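Local atomic coordinates of indole-3-acetic acid-amido synthetase GH3.15 (Arabidopsis thaliana, PDB entry 6E1Q), a protein that conjugates glutamine, and possibly cysteine, to the auxin precursor indole-3-butyric acid at the cost of ATP, and also modifies the herbicide 2,4-DB. Residues C296-I301 and P320-F325. Sequence-based numbering, arbitrary orientation.
With CFA ((2,4-dichlorophenoxy)acetic acid), chain C; CFA ((2,4-dichlorophenoxy)acetic acid), chain D.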
loop_
_atom_site.group_PDB
_atom_site.type_symbol
_atom_site.label_atom_id
_atom_site.label_comp_id
_atom_site.label_asym_id
_atom_site.label_seq_id
_atom_site.Cartn_x
_atom_site.Cartn_y
_atom_site.Cartn_z
ATOM N N CYS A 296 15.583 1.817 9.496
ATOM C CA CYS A 296 14.133 1.723 9.558
ATOM C C CYS A 296 13.665 0.863 8.394
ATOM O O CYS A 296 14.413 0.582 7.456
ATOM C CB CYS A 296 13.471 3.108 9.511
ATOM S SG CYS A 296 13.647 3.912 7.924
ATOM N N ILE A 297 12.411 0.440 8.486
ATOM C CA ILE A 297 11.753 -0.359 7.472
ATOM C C ILE A 297 10.526 0.423 7.048
ATOM O O ILE A 297 9.591 0.580 7.838
ATOM C CB ILE A 297 11.363 -1.742 7.992
ATOM C CG1 ILE A 297 12.615 -2.541 8.345
ATOM C CG2 ILE A 297 10.459 -2.443 6.957
ATOM C CD1 ILE A 297 12.330 -3.729 9.221
ATOM N N GLU A 298 10.526 0.890 5.801
ATOM C CA GLU A 298 9.533 1.826 5.295
ATOM C C GLU A 298 8.565 1.076 4.392
ATOM O O GLU A 298 8.987 0.453 3.409
ATOM C CB GLU A 298 10.218 2.968 4.533
ATOM C CG GLU A 298 9.248 3.876 3.776
ATOM C CD GLU A 298 8.499 4.851 4.691
ATOM O OE1 GLU A 298 9.098 5.348 5.665
ATOM O OE2 GLU A 298 7.300 5.106 4.444
ATOM N N SER A 299 7.272 1.123 4.731
ATOM C CA SER A 299 6.221 0.540 3.896
ATOM C C SER A 299 4.868 0.973 4.435
ATOM O O SER A 299 4.758 1.495 5.546
ATOM C CB SER A 299 6.288 -0.992 3.877
ATOM O OG SER A 299 5.897 -1.508 5.153
ATOM N N ILE A 300 3.829 0.706 3.650
ATOM C CA ILE A 300 2.471 0.944 4.125
ATOM C C ILE A 300 2.135 -0.094 5.193
ATOM O O ILE A 300 2.233 -1.307 4.959
ATOM C CB ILE A 300 1.477 0.919 2.960
ATOM C CG1 ILE A 300 1.770 2.107 2.036
ATOM C CG2 ILE A 300 0.037 0.970 3.478
ATOM C CD1 ILE A 300 1.066 2.014 0.701
ATOM N N ILE A 301 1.760 0.383 6.385
ATOM C CA ILE A 301 1.406 -0.459 7.518
ATOM C C ILE A 301 0.029 -0.120 8.074
ATOM O O ILE A 301 -0.307 -0.544 9.176
ATOM C CB ILE A 301 2.462 -0.365 8.639
ATOM C CG1 ILE A 301 2.597 1.093 9.115
ATOM C CG2 ILE A 301 3.778 -0.978 8.197
ATOM C CD1 ILE A 301 3.820 1.363 10.006
ATOM N N PRO A 320 12.589 0.183 13.551
ATOM C CA PRO A 320 11.247 0.769 13.581
ATOM C C PRO A 320 10.580 0.642 12.220
ATOM O O PRO A 320 11.207 0.835 11.175
ATOM C CB PRO A 320 11.501 2.231 13.975
ATOM C CG PRO A 320 12.918 2.491 13.633
ATOM C CD PRO A 320 13.648 1.189 13.770
ATOM N N LEU A 321 9.314 0.248 12.239
ATOM C CA LEU A 321 8.517 0.237 11.020
ATOM C C LEU A 321 7.975 1.638 10.807
ATOM O O LEU A 321 7.261 2.168 11.671
ATOM C CB LEU A 321 7.377 -0.771 11.119
ATOM C CG LEU A 321 7.720 -2.150 11.681
ATOM C CD1 LEU A 321 6.476 -3.012 11.663
ATOM C CD2 LEU A 321 8.850 -2.796 10.882
ATOM N N THR A 322 8.327 2.252 9.685
ATOM C CA THR A 322 7.871 3.606 9.409
ATOM C C THR A 322 6.931 3.617 8.211
ATOM O O THR A 322 7.046 2.799 7.297
ATOM C CB THR A 322 9.049 4.563 9.167
ATOM O OG1 THR A 322 9.827 4.112 8.047
ATOM C CG2 THR A 322 9.937 4.623 10.399
ATOM N N SER A 323 5.981 4.547 8.237
ATOM C CA SER A 323 5.078 4.797 7.117
ATOM C C SER A 323 5.038 6.316 6.971
ATOM O O SER A 323 4.367 7.015 7.740
ATOM C CB SER A 323 3.696 4.190 7.358
ATOM O OG SER A 323 2.815 4.474 6.278
ATOM N N SER A 324 5.770 6.821 5.988
ATOM C CA SER A 324 6.028 8.249 5.881
ATOM C C SER A 324 5.062 8.985 4.965
ATOM O O SER A 324 4.963 10.212 5.066
ATOM C CB SER A 324 7.447 8.480 5.357
ATOM O OG SER A 324 8.386 8.009 6.291
ATOM N N PHE A 325 4.385 8.283 4.057
ATOM C CA PHE A 325 3.721 8.931 2.937
ATOM C C PHE A 325 2.289 8.455 2.791
ATOM O O PHE A 325 2.012 7.256 2.883
ATOM C CB PHE A 325 4.454 8.669 1.622
ATOM C CG PHE A 325 5.951 8.817 1.709
ATOM C CD1 PHE A 325 6.544 10.069 1.594
ATOM C CD2 PHE A 325 6.766 7.702 1.862
ATOM C CE1 PHE A 325 7.922 10.213 1.653
ATOM C CE2 PHE A 325 8.146 7.839 1.922
ATOM C CZ PHE A 325 8.724 9.097 1.816
HETATM C C1 CFA C . 11.793 3.986 0.633
HETATM C C2 CFA C . 10.628 4.953 0.441
HETATM C "C1'" CFA C . 9.066 3.405 -0.488
HETATM C "C2'" CFA C . 7.881 2.686 -0.421
HETATM C "C3'" CFA C . 7.555 1.821 -1.436
HETATM C "C4'" CFA C . 8.403 1.671 -2.503
HETATM C "C5'" CFA C . 9.578 2.377 -2.591
HETATM CL CL3 CFA C . 6.738 2.831 0.941
HETATM C "C6'" CFA C . 9.904 3.248 -1.580
HETATM O O1 CFA C . 12.926 4.263 0.162
HETATM O O2 CFA C . 11.607 2.906 1.240
HETATM O "O1'" CFA C . 9.400 4.287 0.546
HETATM CL CL4 CFA C . 7.955 0.546 -3.785
HETATM C C1 CFA D . 3.627 7.524 -2.409
HETATM C C2 CFA D . 4.980 6.810 -2.479
HETATM C "C1'" CFA D . 7.290 7.386 -2.759
HETATM C "C2'" CFA D . 7.882 6.489 -3.643
HETATM C "C3'" CFA D . 9.224 6.161 -3.499
HETATM C "C4'" CFA D . 9.974 6.730 -2.479
HETATM C "C5'" CFA D . 9.384 7.626 -1.606
HETATM CL CL3 CFA D . 6.930 5.752 -4.967
HETATM C "C6'" CFA D . 8.049 7.954 -1.750
HETATM O O1 CFA D . 3.580 8.704 -1.984
HETATM O O2 CFA D . 2.556 6.955 -2.763
HETATM O "O1'" CFA D . 5.939 7.751 -2.879
HETATM CL CL4 CFA D . 11.703 6.324 -2.278
#
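Glu298 and Thr322 pair on neighbouring parallel strands of a beta-alpha-beta unit whose helix is 309-316, in the adenylating core of this GH3 enzyme. Three backbone hydrogen bonds join the two segments: Ile297 N to Pro320 O, Thr322 N to Ile297 O, and Ser299 N to Thr322 O. On the face of Ile297 and Leu321, CD1 of Ile297 lies 4.0 Å from CD2 of Leu321. The other face carries Glu298 and Thr322. CB of Glu298 is 3.6 Å from carboxylate O2 of the chain C herbicide, (2,4-dichlorophenoxy)acetic acid. CG of Glu298, anti to the backbone N (chi1 171°), lies 3.3 Å from ether O1' of the chain C ligand. A bend at chi2 (76°) then takes CD toward Ser324. OE1 accepts from Thr322 OG1 and Ser324 OG, which reach it from opposite faces of the carboxylate. OE2 receives the Ser324 N-H on its syn lone pair. An alanine here would probably leave both hydroxyls and this N-H without this acceptor, and the Ser324 hydroxyl free to turn. Next along the chain, Phe325 has C6' of the chain D ligand over its ring centre, 3.6 Å above the plane, and Ser324 CB on the opposite face, toward the rim.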